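Side-chain contacts in glycosyl hydrolase, family 8 (PDB 3REN), which probably hydrolyses alpha-glucan chains as a glycosyl hydrolase family 8 alpha-amylase built on an (alpha/alpha)6 barrel: residues Y39-N44 / D82-I87; V60-E65 / T113-R118; S287-I292 / N303-K308. All coordinates share one frame; numbering follows the deposited sequence.

Contact 1: Y39-N44 / D82-I87; sequences YGIYTN and DEHFDI. With EDO (1,2-ethanediol), chain H; EDO (1,2-ethanediol), chain I.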
ATOM      1  N   TYR A  39      -7.938  -5.714  18.805  1.00 14.70           N
ATOM      2  CA  TYR A  39      -8.220  -6.713  17.780  1.00 13.02           C
ATOM      3  C   TYR A  39      -7.633  -6.270  16.452  1.00 11.98           C
ATOM      4  O   TYR A  39      -6.888  -7.040  15.834  1.00 11.62           O
ATOM      5  CB  TYR A  39      -9.727  -6.935  17.655  1.00 12.71           C
ATOM      6  CG  TYR A  39     -10.137  -7.810  16.477  1.00 11.79           C
ATOM      7  CD1 TYR A  39      -9.772  -9.163  16.421  1.00 13.04           C
ATOM      8  CD2 TYR A  39     -10.942  -7.301  15.449  1.00 15.14           C
ATOM      9  CE1 TYR A  39     -10.177  -9.983  15.353  1.00 15.44           C
ATOM     10  CE2 TYR A  39     -11.348  -8.106  14.372  1.00 14.04           C
ATOM     11  CZ  TYR A  39     -10.961  -9.446  14.335  1.00 16.71           C
ATOM     12  OH  TYR A  39     -11.336 -10.242  13.275  1.00 18.44           O
ATOM     13  N   GLY A  40      -7.973  -5.042  16.018  1.00 10.98           N
ATOM     14  CA  GLY A  40      -7.372  -4.458  14.819  1.00 11.44           C
ATOM     15  C   GLY A  40      -8.320  -3.684  13.931  1.00 11.63           C
ATOM     16  O   GLY A  40      -9.467  -3.390  14.303  1.00 11.33           O
ATOM     17  N   ILE A  41      -7.846  -3.370  12.732  1.00 11.54           N
ATOM     18  CA  ILE A  41      -8.654  -2.599  11.771  1.00 10.79           C
ATOM     19  C   ILE A  41      -9.457  -3.554  10.870  1.00 10.96           C
ATOM     20  O   ILE A  41      -8.895  -4.402  10.189  1.00 11.71           O
ATOM     21  CB  ILE A  41      -7.758  -1.701  10.923  1.00 10.42           C
ATOM     22  CG1 ILE A  41      -6.934  -0.812  11.861  1.00 12.53           C
ATOM     23  CG2 ILE A  41      -8.582  -0.952   9.864  1.00  7.36           C
ATOM     24  CD1 ILE A  41      -5.733  -0.187  11.225  1.00 10.92           C
ATOM     25  N   TYR A  42     -10.765  -3.383  10.849  1.00 10.75           N
ATOM     26  CA  TYR A  42     -11.651  -4.211  10.055  1.00 11.61           C
ATOM     27  C   TYR A  42     -11.387  -3.917   8.579  1.00 11.84           C
ATOM     28  O   TYR A  42     -11.076  -2.783   8.232  1.00 12.05           O
ATOM     29  CB  TYR A  42     -13.103  -3.776  10.306  1.00 10.81           C
ATOM     30  CG  TYR A  42     -13.673  -4.032  11.679  1.00 12.57           C
ATOM     31  CD1 TYR A  42     -13.187  -5.066  12.486  1.00 13.62           C
ATOM     32  CD2 TYR A  42     -14.751  -3.270  12.145  1.00 14.35           C
ATOM     33  CE1 TYR A  42     -13.746  -5.313  13.768  1.00 14.32           C
ATOM     34  CE2 TYR A  42     -15.336  -3.508  13.402  1.00 12.80           C
ATOM     35  CZ  TYR A  42     -14.824  -4.529  14.197  1.00 14.42           C
ATOM     36  OH  TYR A  42     -15.394  -4.780  15.398  1.00 14.08           O
ATOM     37  N   THR A  43     -11.568  -4.920   7.747  1.00 11.31           N
ATOM     38  CA  THR A  43     -11.455  -4.801   6.286  1.00 12.15           C
ATOM     39  C   THR A  43     -12.593  -3.983   5.662  1.00 11.48           C
ATOM     40  O   THR A  43     -12.357  -3.198   4.751  1.00 11.64           O
ATOM     41  CB  THR A  43     -11.405  -6.206   5.680  1.00 10.81           C
ATOM     42  OG1 THR A  43     -10.328  -6.913   6.312  1.00 13.16           O
ATOM     43  CG2 THR A  43     -11.210  -6.142   4.149  1.00 10.08           C
ATOM     44  N   ASN A  44     -13.812  -4.184   6.152  1.00 11.75           N
ATOM     45  CA  ASN A  44     -14.986  -3.420   5.755  1.00 12.13           C
ATOM     46  C   ASN A  44     -15.765  -2.884   6.966  1.00 13.42           C
ATOM     47  O   ASN A  44     -15.609  -3.417   8.129  1.00 13.01           O
ATOM     48  CB  ASN A  44     -15.928  -4.306   4.924  1.00 12.36           C
ATOM     49  CG  ASN A  44     -15.247  -4.936   3.746  1.00 13.72           C
ATOM     50  OD1 ASN A  44     -15.106  -6.130   3.701  1.00 16.16           O
ATOM     51  ND2 ASN A  44     -14.802  -4.136   2.798  1.00 13.96           N
ATOM     52  N   ASP A  82       3.110   0.698  18.603  1.00 14.25           N
ATOM     53  CA  ASP A  82       3.210  -0.518  19.413  1.00 14.41           C
ATOM     54  C   ASP A  82       1.906  -1.249  19.541  1.00 14.63           C
ATOM     55  O   ASP A  82       1.884  -2.498  19.626  1.00 14.19           O
ATOM     56  CB  ASP A  82       3.810  -0.216  20.799  1.00 14.96           C
ATOM     57  CG  ASP A  82       5.345   0.026  20.727  1.00 16.47           C
ATOM     58  OD1 ASP A  82       6.024  -0.460  19.796  1.00 20.05           O
ATOM     59  OD2 ASP A  82       5.889   0.735  21.583  1.00 18.78           O
ATOM     60  N   GLU A  83       0.807  -0.509  19.516  1.00 13.68           N
ATOM     61  CA  GLU A  83      -0.455  -1.172  19.698  1.00 15.22           C
ATOM     62  C   GLU A  83      -0.793  -2.035  18.470  1.00 14.29           C
ATOM     63  O   GLU A  83      -1.339  -3.138  18.605  1.00 13.76           O
ATOM     64  CB  GLU A  83      -1.538  -0.132  20.006  1.00 16.05           C
ATOM     65  CG  GLU A  83      -2.927  -0.701  20.097  1.00 22.81           C
ATOM     66  CD  GLU A  83      -3.935   0.349  20.560  1.00 31.45           C
ATOM     67  OE1 GLU A  83      -3.501   1.311  21.245  1.00 34.62           O
ATOM     68  OE2 GLU A  83      -5.147   0.224  20.234  1.00 33.49           O
ATOM     69  N   HIS A  84      -0.435  -1.554  17.272  1.00 13.25           N
ATOM     70  CA  HIS A  84      -0.682  -2.318  16.051  1.00 13.19           C
ATOM     71  C   HIS A  84       0.393  -3.387  15.810  1.00 13.70           C
ATOM     72  O   HIS A  84       0.062  -4.495  15.355  1.00 14.12           O
ATOM     73  CB  HIS A  84      -0.881  -1.378  14.860  1.00 13.04           C
ATOM     74  CG  HIS A  84      -2.156  -0.613  14.982  1.00 13.18           C
ATOM     75  ND1 HIS A  84      -3.358  -1.113  14.534  1.00 11.77           N
ATOM     76  CD2 HIS A  84      -2.446   0.538  15.643  1.00 12.52           C
ATOM     77  CE1 HIS A  84      -4.325  -0.279  14.866  1.00 13.77           C
ATOM     78  NE2 HIS A  84      -3.798   0.725  15.548  1.00 11.11           N
ATOM     79  N   PHE A  85       1.652  -3.068  16.127  1.00 12.46           N
ATOM     80  CA  PHE A  85       2.720  -4.088  16.120  1.00 13.67           C
ATOM     81  C   PHE A  85       2.341  -5.292  17.022  1.00 13.06           C
ATOM     82  O   PHE A  85       2.481  -6.429  16.617  1.00 13.00           O
ATOM     83  CB  PHE A  85       4.051  -3.468  16.516  1.00 12.37           C
ATOM     84  CG  PHE A  85       5.217  -4.414  16.466  1.00 14.72           C
ATOM     85  CD1 PHE A  85       5.317  -5.404  15.485  1.00 16.23           C
ATOM     86  CD2 PHE A  85       6.245  -4.299  17.391  1.00 15.69           C
ATOM     87  CE1 PHE A  85       6.390  -6.272  15.439  1.00 14.19           C
ATOM     88  CE2 PHE A  85       7.342  -5.170  17.326  1.00 15.93           C
ATOM     89  CZ  PHE A  85       7.393  -6.163  16.341  1.00 11.37           C
ATOM     90  N   ASP A  86       1.826  -5.048  18.226  1.00 13.82           N
ATOM     91  CA  ASP A  86       1.361  -6.174  19.072  1.00 14.27           C
ATOM     92  C   ASP A  86       0.324  -7.090  18.426  1.00 14.52           C
ATOM     93  O   ASP A  86       0.376  -8.315  18.606  1.00 14.60           O
ATOM     94  CB  ASP A  86       0.804  -5.684  20.393  1.00 15.10           C
ATOM     95  CG  ASP A  86       1.881  -5.228  21.344  1.00 18.29           C
ATOM     96  OD1 ASP A  86       3.101  -5.465  21.119  1.00 22.31           O
ATOM     97  OD2 ASP A  86       1.483  -4.604  22.321  1.00 23.73           O
ATOM     98  N   ILE A  87      -0.625  -6.509  17.702  1.00 13.50           N
ATOM     99  CA  ILE A  87      -1.553  -7.322  16.888  1.00 13.31           C
ATOM    100  C   ILE A  87      -0.841  -8.127  15.791  1.00 13.71           C
ATOM    101  O   ILE A  87      -1.152  -9.295  15.574  1.00 14.69           O
ATOM    102  CB  ILE A  87      -2.655  -6.429  16.264  1.00 12.81           C
ATOM    103  CG1 ILE A  87      -3.607  -5.982  17.380  1.00 14.31           C
ATOM    104  CG2 ILE A  87      -3.389  -7.155  15.122  1.00  9.12           C
ATOM    105  CD1 ILE A  87      -4.276  -4.627  17.120  1.00 16.08           C
TER
HETATM  106  C1  EDO H 375      -6.098  -1.745  17.728  1.00 29.87           C
HETATM  107  O1  EDO H 375      -6.346  -1.711  19.151  1.00 28.42           O
HETATM  108  C2  EDO H 375      -7.338  -1.268  16.972  1.00 26.14           C
HETATM  109  O2  EDO H 375      -7.762  -0.008  17.542  1.00 29.59           O
HETATM  110  C1  EDO I 376      -6.633   3.046  16.162  1.00 26.19           C
HETATM  111  O1  EDO I 376      -5.429   2.377  16.551  1.00 25.17           O
HETATM  112  C2  EDO I 376      -6.879   2.813  14.675  1.00 25.89           C
HETATM  113  O2  EDO I 376      -7.293   1.464  14.497  1.00 25.16           O
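Ile87 makes the close half of this contact by pushing its branches against the backbone at Tyr39 and Gly40. Its CG2 comes within 3.6 Å of Tyr39 O, while CD1 stands 3.9 Å from Gly40 CA. That carbonyl oxygen is not left to carbon atoms alone, because Lys102 NZ donates a hydrogen bond to it. One turn back along the helix from Ile87, His84 meets Ile41 of the strand; their side chains cross at about a right angle, Ile41 CD1 lying 3.9 Å from His84 CE1. With CG1 beside the backbone N (chi1 -56°) and the chain extended beyond it, the methyl is brought obliquely to the imidazole. Glu65 braces this half: its OE2 accepts from Ile41 N and its OE1 is hydrogen-bonded to His84 ND1.

The other half is looser, and two ethanediol molecules, probably from the crystallisation liquor, lie there. One gives a hydrogen bond from O1 to OE2 of the exposed Glu83, 2.5 Å long, and rests C1 on Ile87 CD1 at 3.5 Å. The second meets the edge of the His84 ring, its O1 2.5 Å from NE2 in a nearly straight hydrogen bond (163°). Both bonds are unusually short, so their exact lengths are doubtful.

Tyr39 and Gly40 together face Lys36 across the small antiparallel sheet, so helix 78-89 of the (alpha/alpha)6 barrel is packed here against a classic beta bulge.

Contact 2: V60-E65 / T113-R118; sequences VLSESE and TIDELR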
ATOM      1  N   VAL A  60      -9.309  -8.993   9.927  1.00 11.14           N
ATOM      2  CA  VAL A  60      -8.245  -7.997  10.013  1.00 10.56           C
ATOM      3  C   VAL A  60      -7.141  -8.425   9.076  1.00 10.40           C
ATOM      4  O   VAL A  60      -6.600  -9.512   9.223  1.00 10.83           O
ATOM      5  CB  VAL A  60      -7.660  -7.958  11.428  1.00 10.42           C
ATOM      6  CG1 VAL A  60      -6.343  -7.131  11.480  1.00  9.95           C
ATOM      7  CG2 VAL A  60      -8.678  -7.428  12.409  1.00  8.90           C
ATOM      8  N   LEU A  61      -6.786  -7.569   8.137  1.00 10.82           N
ATOM      9  CA  LEU A  61      -5.675  -7.868   7.230  1.00  9.84           C
ATOM     10  C   LEU A  61      -4.326  -7.362   7.793  1.00 10.77           C
ATOM     11  O   LEU A  61      -4.272  -6.257   8.392  1.00  9.75           O
ATOM     12  CB  LEU A  61      -5.948  -7.175   5.905  1.00  9.35           C
ATOM     13  CG  LEU A  61      -7.129  -7.718   5.094  1.00 10.83           C
ATOM     14  CD1 LEU A  61      -7.454  -6.808   3.892  1.00 11.60           C
ATOM     15  CD2 LEU A  61      -6.850  -9.154   4.611  1.00 14.29           C
ATOM     16  N   SER A  62      -3.235  -8.109   7.584  1.00  9.05           N
ATOM     17  CA  SER A  62      -1.935  -7.553   7.978  1.00 11.06           C
ATOM     18  C   SER A  62      -1.551  -6.418   7.044  1.00 11.33           C
ATOM     19  O   SER A  62      -0.664  -5.591   7.372  1.00 10.70           O
ATOM     20  CB  SER A  62      -0.838  -8.615   7.986  1.00 10.82           C
ATOM     21  OG  SER A  62      -0.757  -9.259   6.701  1.00 12.13           O
ATOM     22  N   GLU A  63      -2.199  -6.391   5.873  1.00 10.87           N
ATOM     23  CA  GLU A  63      -2.150  -5.215   4.998  1.00 11.87           C
ATOM     24  C   GLU A  63      -2.571  -3.956   5.776  1.00 11.69           C
ATOM     25  O   GLU A  63      -1.843  -2.964   5.756  1.00 10.32           O
ATOM     26  CB  GLU A  63      -3.031  -5.396   3.745  1.00 10.88           C
ATOM     27  CG  GLU A  63      -3.201  -4.143   2.830  1.00 15.29           C
ATOM     28  CD  GLU A  63      -4.250  -4.422   1.726  1.00 17.26           C
ATOM     29  OE1 GLU A  63      -5.482  -4.250   1.993  1.00 15.82           O
ATOM     30  OE2 GLU A  63      -3.841  -4.877   0.618  1.00 18.36           O
ATOM     31  N   SER A  64      -3.757  -4.006   6.390  1.00 12.03           N
ATOM     32  CA  SER A  64      -4.310  -2.878   7.152  1.00 13.15           C
ATOM     33  C   SER A  64      -3.392  -2.495   8.299  1.00 13.47           C
ATOM     34  O   SER A  64      -3.064  -1.313   8.498  1.00 12.61           O
ATOM     35  CB  SER A  64      -5.683  -3.243   7.729  1.00 13.47           C
ATOM     36  OG  SER A  64      -6.551  -3.622   6.679  1.00 14.27           O
ATOM     37  N   GLU A  65      -2.952  -3.511   9.053  1.00 12.48           N
ATOM     38  CA  GLU A  65      -2.053  -3.277  10.169  1.00 12.19           C
ATOM     39  C   GLU A  65      -0.726  -2.628   9.768  1.00 11.48           C
ATOM     40  O   GLU A  65      -0.265  -1.721  10.455  1.00 10.70           O
ATOM     41  CB  GLU A  65      -1.803  -4.578  10.942  1.00 11.84           C
ATOM     42  CG  GLU A  65      -3.081  -5.078  11.592  1.00 14.77           C
ATOM     43  CD  GLU A  65      -3.723  -4.018  12.525  1.00 16.40           C
ATOM     44  OE1 GLU A  65      -2.986  -3.379  13.303  1.00 15.84           O
ATOM     45  OE2 GLU A  65      -4.948  -3.819  12.478  1.00 13.83           O
ATOM     46  N   THR A 113       3.880 -11.554   0.027  1.00 12.43           N
ATOM     47  CA  THR A 113       5.161 -10.868   0.145  1.00 12.09           C
ATOM     48  C   THR A 113       5.029  -9.354   0.390  1.00 12.64           C
ATOM     49  O   THR A 113       5.780  -8.760   1.190  1.00 12.08           O
ATOM     50  CB  THR A 113       5.997 -11.193  -1.090  1.00 12.18           C
ATOM     51  OG1 THR A 113       6.377 -12.577  -1.039  1.00 16.64           O
ATOM     52  CG2 THR A 113       7.269 -10.350  -1.193  1.00 12.96           C
ATOM     53  N   ILE A 114       4.062  -8.726  -0.283  1.00 12.33           N
ATOM     54  CA  ILE A 114       3.915  -7.283  -0.154  1.00 11.79           C
ATOM     55  C   ILE A 114       3.573  -6.897   1.285  1.00 11.78           C
ATOM     56  O   ILE A 114       4.067  -5.884   1.774  1.00 12.28           O
ATOM     57  CB  ILE A 114       2.860  -6.730  -1.167  1.00 11.32           C
ATOM     58  CG1 ILE A 114       2.864  -5.189  -1.165  1.00 13.07           C
ATOM     59  CG2 ILE A 114       1.464  -7.331  -0.847  1.00  9.53           C
ATOM     60  CD1 ILE A 114       1.845  -4.479  -2.142  1.00 12.73           C
ATOM     61  N   ASP A 115       2.734  -7.685   1.969  1.00 11.70           N
ATOM     62  CA  ASP A 115       2.410  -7.375   3.354  1.00 12.54           C
ATOM     63  C   ASP A 115       3.635  -7.545   4.269  1.00 11.93           C
ATOM     64  O   ASP A 115       3.808  -6.764   5.222  1.00 12.08           O
ATOM     65  CB  ASP A 115       1.308  -8.262   3.929  1.00 12.82           C
ATOM     66  CG  ASP A 115       0.022  -8.213   3.159  1.00 17.13           C
ATOM     67  OD1 ASP A 115      -0.319  -7.164   2.571  1.00 18.29           O
ATOM     68  OD2 ASP A 115      -0.679  -9.250   3.193  1.00 20.56           O
ATOM     69  N   GLU A 116       4.443  -8.572   4.010  1.00 11.28           N
ATOM     70  CA  GLU A 116       5.638  -8.832   4.809  1.00 12.25           C
ATOM     71  C   GLU A 116       6.593  -7.666   4.642  1.00 12.00           C
ATOM     72  O   GLU A 116       7.113  -7.149   5.615  1.00 11.75           O
ATOM     73  CB  GLU A 116       6.351 -10.132   4.379  1.00 12.02           C
ATOM     74  CG  GLU A 116       5.415 -11.325   4.190  1.00 13.28           C
ATOM     75  CD  GLU A 116       4.674 -11.623   5.480  1.00 19.15           C
ATOM     76  OE1 GLU A 116       5.299 -11.443   6.561  1.00 18.63           O
ATOM     77  OE2 GLU A 116       3.496 -12.029   5.426  1.00 18.91           O
ATOM     78  N   LEU A 117       6.799  -7.238   3.393  1.00 11.41           N
ATOM     79  CA  LEU A 117       7.752  -6.179   3.128  1.00 10.86           C
ATOM     80  C   LEU A 117       7.260  -4.828   3.698  1.00 11.43           C
ATOM     81  O   LEU A 117       8.081  -4.036   4.116  1.00 10.77           O
ATOM     82  CB  LEU A 117       8.066  -6.061   1.626  1.00  9.90           C
ATOM     83  CG  LEU A 117       8.920  -7.202   1.042  1.00 11.62           C
ATOM     84  CD1 LEU A 117       8.869  -7.205  -0.493  1.00  9.83           C
ATOM     85  CD2 LEU A 117      10.339  -7.082   1.507  1.00 10.64           C
ATOM     86  N   ARG A 118       5.941  -4.569   3.678  1.00 10.92           N
ATOM     87  CA  ARG A 118       5.397  -3.336   4.245  1.00 11.28           C
ATOM     88  C   ARG A 118       5.652  -3.255   5.757  1.00 11.85           C
ATOM     89  O   ARG A 118       5.936  -2.175   6.292  1.00 13.74           O
ATOM     90  CB  ARG A 118       3.903  -3.234   4.008  1.00 11.14           C
ATOM     91  CG  ARG A 118       3.309  -1.868   4.350  1.00 12.88           C
ATOM     92  CD  ARG A 118       1.797  -1.828   4.195  1.00 15.14           C
ATOM     93  NE  ARG A 118       1.334  -1.982   2.803  1.00 14.98           N
ATOM     94  CZ  ARG A 118       0.833  -3.103   2.279  1.00 16.50           C
ATOM     95  NH1 ARG A 118       0.754  -4.227   2.984  1.00 15.15           N
ATOM     96  NH2 ARG A 118       0.421  -3.110   1.015  1.00 17.12           N
TER
HETATM   97  O   HOH W   1       1.384  -5.132   5.839  1.00  8.28           O
HETATM   98  O   HOH W   2      -3.077  -8.780   4.204  1.00 13.04           O
HETATM   99  O   HOH W   3      -1.178  -5.177   0.349  1.00 21.09           O
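Ser62 and Glu63, in the first turn of helix 62-74, face Asp115 and Arg118 in the first turns of helix 113-130. Two helices of the (alpha/alpha)6 barrel thus meet by their N-terminal ends, the end of the barrel where the substrate cleft lies in characterised family 8 enzymes, and so probably here. Much of the joint is made of water and charged groups.

Along the first segment, Leu61 takes the N-cap position and Ser62 is the first residue to touch. With chi1 at 56°, its OG sits between the backbone N and the carbonyl carbon and comes to 3.5 Å from Asp115 OD2; its hydrogen bond, however, is with Ser99 O. The carbonyl of Ser62 is bridged to that of Asp115 by a water that donates to both and accepts from Arg118 NH1.

At Glu63 the backbone N reaches the other helix through a second water, which donates to Asp115 OD2 over 2.6 Å. CG of Glu63 lies anti to the backbone N (chi1 173°), which lays the CB-CG part of the chain against Asp115 and Arg118. CB packs 3.4 Å from Asp115 OD1, and CG lies over one face of the Arg118 guanidinium, 4.0 Å from NH1. That guanidinium is steadied from its own helix: NH1 forms a salt bridge to Asp115 OD1 at 3.2 Å (154° at the hydrogen), in the guanidinium plane and on the anti side of the carboxylate. Phe336 of helix 335-346 also touches Glu63.

The Glu63 carboxylate, nearly perpendicular to the guanidinium plane, makes no direct bond to Arg118. A third water joins them, donating to Glu63 OE2 and Asp115 OD1 and accepting from Arg118 NH2, 2.7 Å from the water oxygen.

Contact 3: S287-I292 / N303-K308; sequences SNVALI and NKAIDK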
ATOM      1  N   SER A 287      -4.356   8.881  -3.506  1.00 11.14           N
ATOM      2  CA  SER A 287      -3.365   8.789  -2.424  1.00 12.29           C
ATOM      3  C   SER A 287      -1.976   8.582  -2.918  1.00 12.16           C
ATOM      4  O   SER A 287      -1.067   9.279  -2.475  1.00 12.66           O
ATOM      5  CB  SER A 287      -3.716   7.661  -1.447  1.00 12.96           C
ATOM      6  OG  SER A 287      -4.925   7.971  -0.775  1.00 16.11           O
ATOM      7  N   ASN A 288      -1.787   7.629  -3.841  1.00 12.66           N
ATOM      8  CA  ASN A 288      -0.462   7.341  -4.331  1.00 13.24           C
ATOM      9  C   ASN A 288       0.112   8.485  -5.156  1.00 13.31           C
ATOM     10  O   ASN A 288       1.309   8.781  -5.074  1.00 13.85           O
ATOM     11  CB  ASN A 288      -0.486   6.038  -5.162  1.00 13.43           C
ATOM     12  CG  ASN A 288      -0.436   4.799  -4.279  1.00 17.97           C
ATOM     13  OD1 ASN A 288      -0.093   4.890  -3.111  1.00 20.38           O
ATOM     14  ND2 ASN A 288      -0.788   3.641  -4.831  1.00 22.60           N
ATOM     15  N   VAL A 289      -0.747   9.113  -5.970  1.00 12.90           N
ATOM     16  CA  VAL A 289      -0.333  10.242  -6.796  1.00 12.40           C
ATOM     17  C   VAL A 289       0.129  11.391  -5.890  1.00 12.74           C
ATOM     18  O   VAL A 289       1.164  12.017  -6.136  1.00 12.21           O
ATOM     19  CB  VAL A 289      -1.491  10.697  -7.718  1.00 13.16           C
ATOM     20  CG1 VAL A 289      -1.095  11.952  -8.479  1.00 13.01           C
ATOM     21  CG2 VAL A 289      -1.865   9.594  -8.718  1.00 11.52           C
ATOM     22  N   ALA A 290      -0.628  11.646  -4.816  1.00 12.29           N
ATOM     23  CA  ALA A 290      -0.242  12.633  -3.797  1.00 12.83           C
ATOM     24  C   ALA A 290       1.074  12.275  -3.122  1.00 13.80           C
ATOM     25  O   ALA A 290       1.897  13.152  -2.878  1.00 13.95           O
ATOM     26  CB  ALA A 290      -1.363  12.788  -2.738  1.00 12.73           C
ATOM     27  N   LEU A 291       1.281  10.995  -2.805  1.00 13.90           N
ATOM     28  CA  LEU A 291       2.573  10.594  -2.166  1.00 14.21           C
ATOM     29  C   LEU A 291       3.777  10.747  -3.113  1.00 14.07           C
ATOM     30  O   LEU A 291       4.895  11.113  -2.697  1.00 13.75           O
ATOM     31  CB  LEU A 291       2.498   9.167  -1.622  1.00 13.68           C
ATOM     32  CG  LEU A 291       1.585   9.128  -0.399  1.00 16.95           C
ATOM     33  CD1 LEU A 291       1.124   7.717  -0.168  1.00 15.98           C
ATOM     34  CD2 LEU A 291       2.302   9.738   0.846  1.00 14.83           C
ATOM     35  N   ILE A 292       3.533  10.452  -4.390  1.00 13.92           N
ATOM     36  CA  ILE A 292       4.515  10.687  -5.436  1.00 13.76           C
ATOM     37  C   ILE A 292       4.861  12.179  -5.518  1.00 14.70           C
ATOM     38  O   ILE A 292       6.044  12.546  -5.507  1.00 15.04           O
ATOM     39  CB  ILE A 292       4.006  10.153  -6.793  1.00 13.27           C
ATOM     40  CG1 ILE A 292       4.021   8.608  -6.793  1.00 12.61           C
ATOM     41  CG2 ILE A 292       4.843  10.675  -7.932  1.00 13.04           C
ATOM     42  CD1 ILE A 292       3.068   8.035  -7.852  1.00 10.45           C
ATOM     43  N   ASN A 303      -1.585  19.100  -4.752  1.00 15.14           N
ATOM     44  CA  ASN A 303      -2.866  19.743  -4.414  1.00 15.90           C
ATOM     45  C   ASN A 303      -4.028  19.206  -5.236  1.00 16.11           C
ATOM     46  O   ASN A 303      -5.145  19.072  -4.732  1.00 17.02           O
ATOM     47  CB  ASN A 303      -2.747  21.268  -4.562  1.00 16.19           C
ATOM     48  CG  ASN A 303      -1.954  21.882  -3.417  1.00 19.18           C
ATOM     49  OD1 ASN A 303      -1.969  21.376  -2.287  1.00 22.16           O
ATOM     50  ND2 ASN A 303      -1.296  22.989  -3.690  1.00 24.18           N
ATOM     51  N   LYS A 304      -3.752  18.904  -6.504  1.00 16.76           N
ATOM     52  CA  LYS A 304      -4.756  18.337  -7.406  1.00 16.49           C
ATOM     53  C   LYS A 304      -5.235  16.978  -6.894  1.00 16.00           C
ATOM     54  O   LYS A 304      -6.433  16.694  -6.910  1.00 15.32           O
ATOM     55  CB  LYS A 304      -4.148  18.158  -8.792  1.00 17.34           C
ATOM     56  CG  LYS A 304      -5.162  18.227  -9.932  1.00 19.50           C
ATOM     57  CD  LYS A 304      -4.470  18.406 -11.295  1.00 25.12           C
ATOM     58  CE  LYS A 304      -5.223  19.432 -12.212  1.00 28.45           C
ATOM     59  NZ  LYS A 304      -6.564  18.993 -12.678  1.00 26.56           N
ATOM     60  N   ALA A 305      -4.275  16.132  -6.486  1.00 15.72           N
ATOM     61  CA  ALA A 305      -4.582  14.832  -5.924  1.00 15.06           C
ATOM     62  C   ALA A 305      -5.290  14.988  -4.566  1.00 15.74           C
ATOM     63  O   ALA A 305      -6.283  14.309  -4.320  1.00 14.95           O
ATOM     64  CB  ALA A 305      -3.310  13.982  -5.803  1.00 15.47           C
ATOM     65  N   ILE A 306      -4.800  15.886  -3.696  1.00 15.72           N
ATOM     66  CA  ILE A 306      -5.448  16.115  -2.396  1.00 15.95           C
ATOM     67  C   ILE A 306      -6.895  16.664  -2.540  1.00 16.37           C
ATOM     68  O   ILE A 306      -7.796  16.296  -1.789  1.00 16.61           O
ATOM     69  CB  ILE A 306      -4.619  17.087  -1.519  1.00 16.09           C
ATOM     70  CG1 ILE A 306      -3.237  16.484  -1.148  1.00 16.93           C
ATOM     71  CG2 ILE A 306      -5.391  17.482  -0.263  1.00 15.52           C
ATOM     72  CD1 ILE A 306      -3.259  15.222  -0.233  1.00 19.53           C
ATOM     73  N   ASP A 307      -7.107  17.563  -3.497  1.00 16.72           N
ATOM     74  CA  ASP A 307      -8.428  18.097  -3.740  1.00 16.86           C
ATOM     75  C   ASP A 307      -9.405  16.988  -4.057  1.00 15.37           C
ATOM     76  O   ASP A 307     -10.530  17.032  -3.586  1.00 16.32           O
ATOM     77  CB  ASP A 307      -8.418  19.158  -4.849  1.00 18.39           C
ATOM     78  CG  ASP A 307      -7.878  20.509  -4.361  1.00 23.45           C
ATOM     79  OD1 ASP A 307      -7.659  20.696  -3.134  1.00 29.90           O
ATOM     80  OD2 ASP A 307      -7.634  21.387  -5.212  1.00 30.87           O
ATOM     81  N   LYS A 308      -8.987  15.984  -4.826  1.00 14.62           N
ATOM     82  CA  LYS A 308      -9.878  14.838  -5.085  1.00 13.59           C
ATOM     83  C   LYS A 308     -10.225  14.071  -3.824  1.00 13.50           C
ATOM     84  O   LYS A 308     -11.368  13.637  -3.665  1.00 12.72           O
ATOM     85  CB  LYS A 308      -9.309  13.854  -6.114  1.00 13.63           C
ATOM     86  CG  LYS A 308      -9.143  14.439  -7.472  1.00 14.95           C
ATOM     87  CD  LYS A 308     -10.486  14.696  -8.103  1.00 13.26           C
ATOM     88  CE  LYS A 308     -10.326  14.992  -9.603  1.00 17.30           C
ATOM     89  NZ  LYS A 308     -11.688  15.176 -10.181  1.00 17.08           N
TER
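An antiparallel alpha-alpha hairpin within the (alpha/alpha)6 barrel fold is held here at Ala290 and Ala305. Helices 283-296 and 299-312 are separated by a very short turn, and their segments run at 152° to each other with axes 8.3 Å apart at closest approach. Small side chains at the crossing point allow that closeness: the Ala305 methyl points in toward the opposing backbone and passes alongside the Ala290 methyl, Ala290 CB to Ala305 CB 3.8 Å, and the CA atoms of the two alanines are the nearest pair across the segments.

The inward-pointing Ala305 CB ends 3.7 Å from Ala290 N. Next to it Val289 offers one branch: a chi1 of 175°, with CG1 anti to the backbone N, turns CG1 to the same methyl, 4.0 Å from Ala305 CB. Everything touching here is buried and apolar in its side chain; no hydrogen bond or charge crosses between the segments.

Other parts of the barrel close in around the pair. Ala290 also touches Ala344 of helix 335-346, Val289 packs on Leu265, and Tyr348 meets Ile306. The larger Ile306 turns in beside the alanines: a bend at chi2 (-66°) brings only the terminal methyl across, CD1 stopping 4.0 Å from Ala290 CB.

Contacts 1 and 2 are neighbours, their centres 11 Å apart, and their segments alternate along the chain: 39-44, 60-65, 82-87, 113-118. Helices 62-74 and 78-89 follow each other in sequence. Glu65, at the end of segment 60-65, reaches into contact 1, and Tyr39 packs on Val60, so the two form one continuous region within the early part of the barrel. Contact 3 comes much later in the chain, 26 Å from contact 1 and 23 Å from contact 2 between centres, and touches neither. Helix 335-346 links the distant regions, touching Glu63 of contact 2 and Ala290 of contact 3, bringing late and early helices together in the barrel.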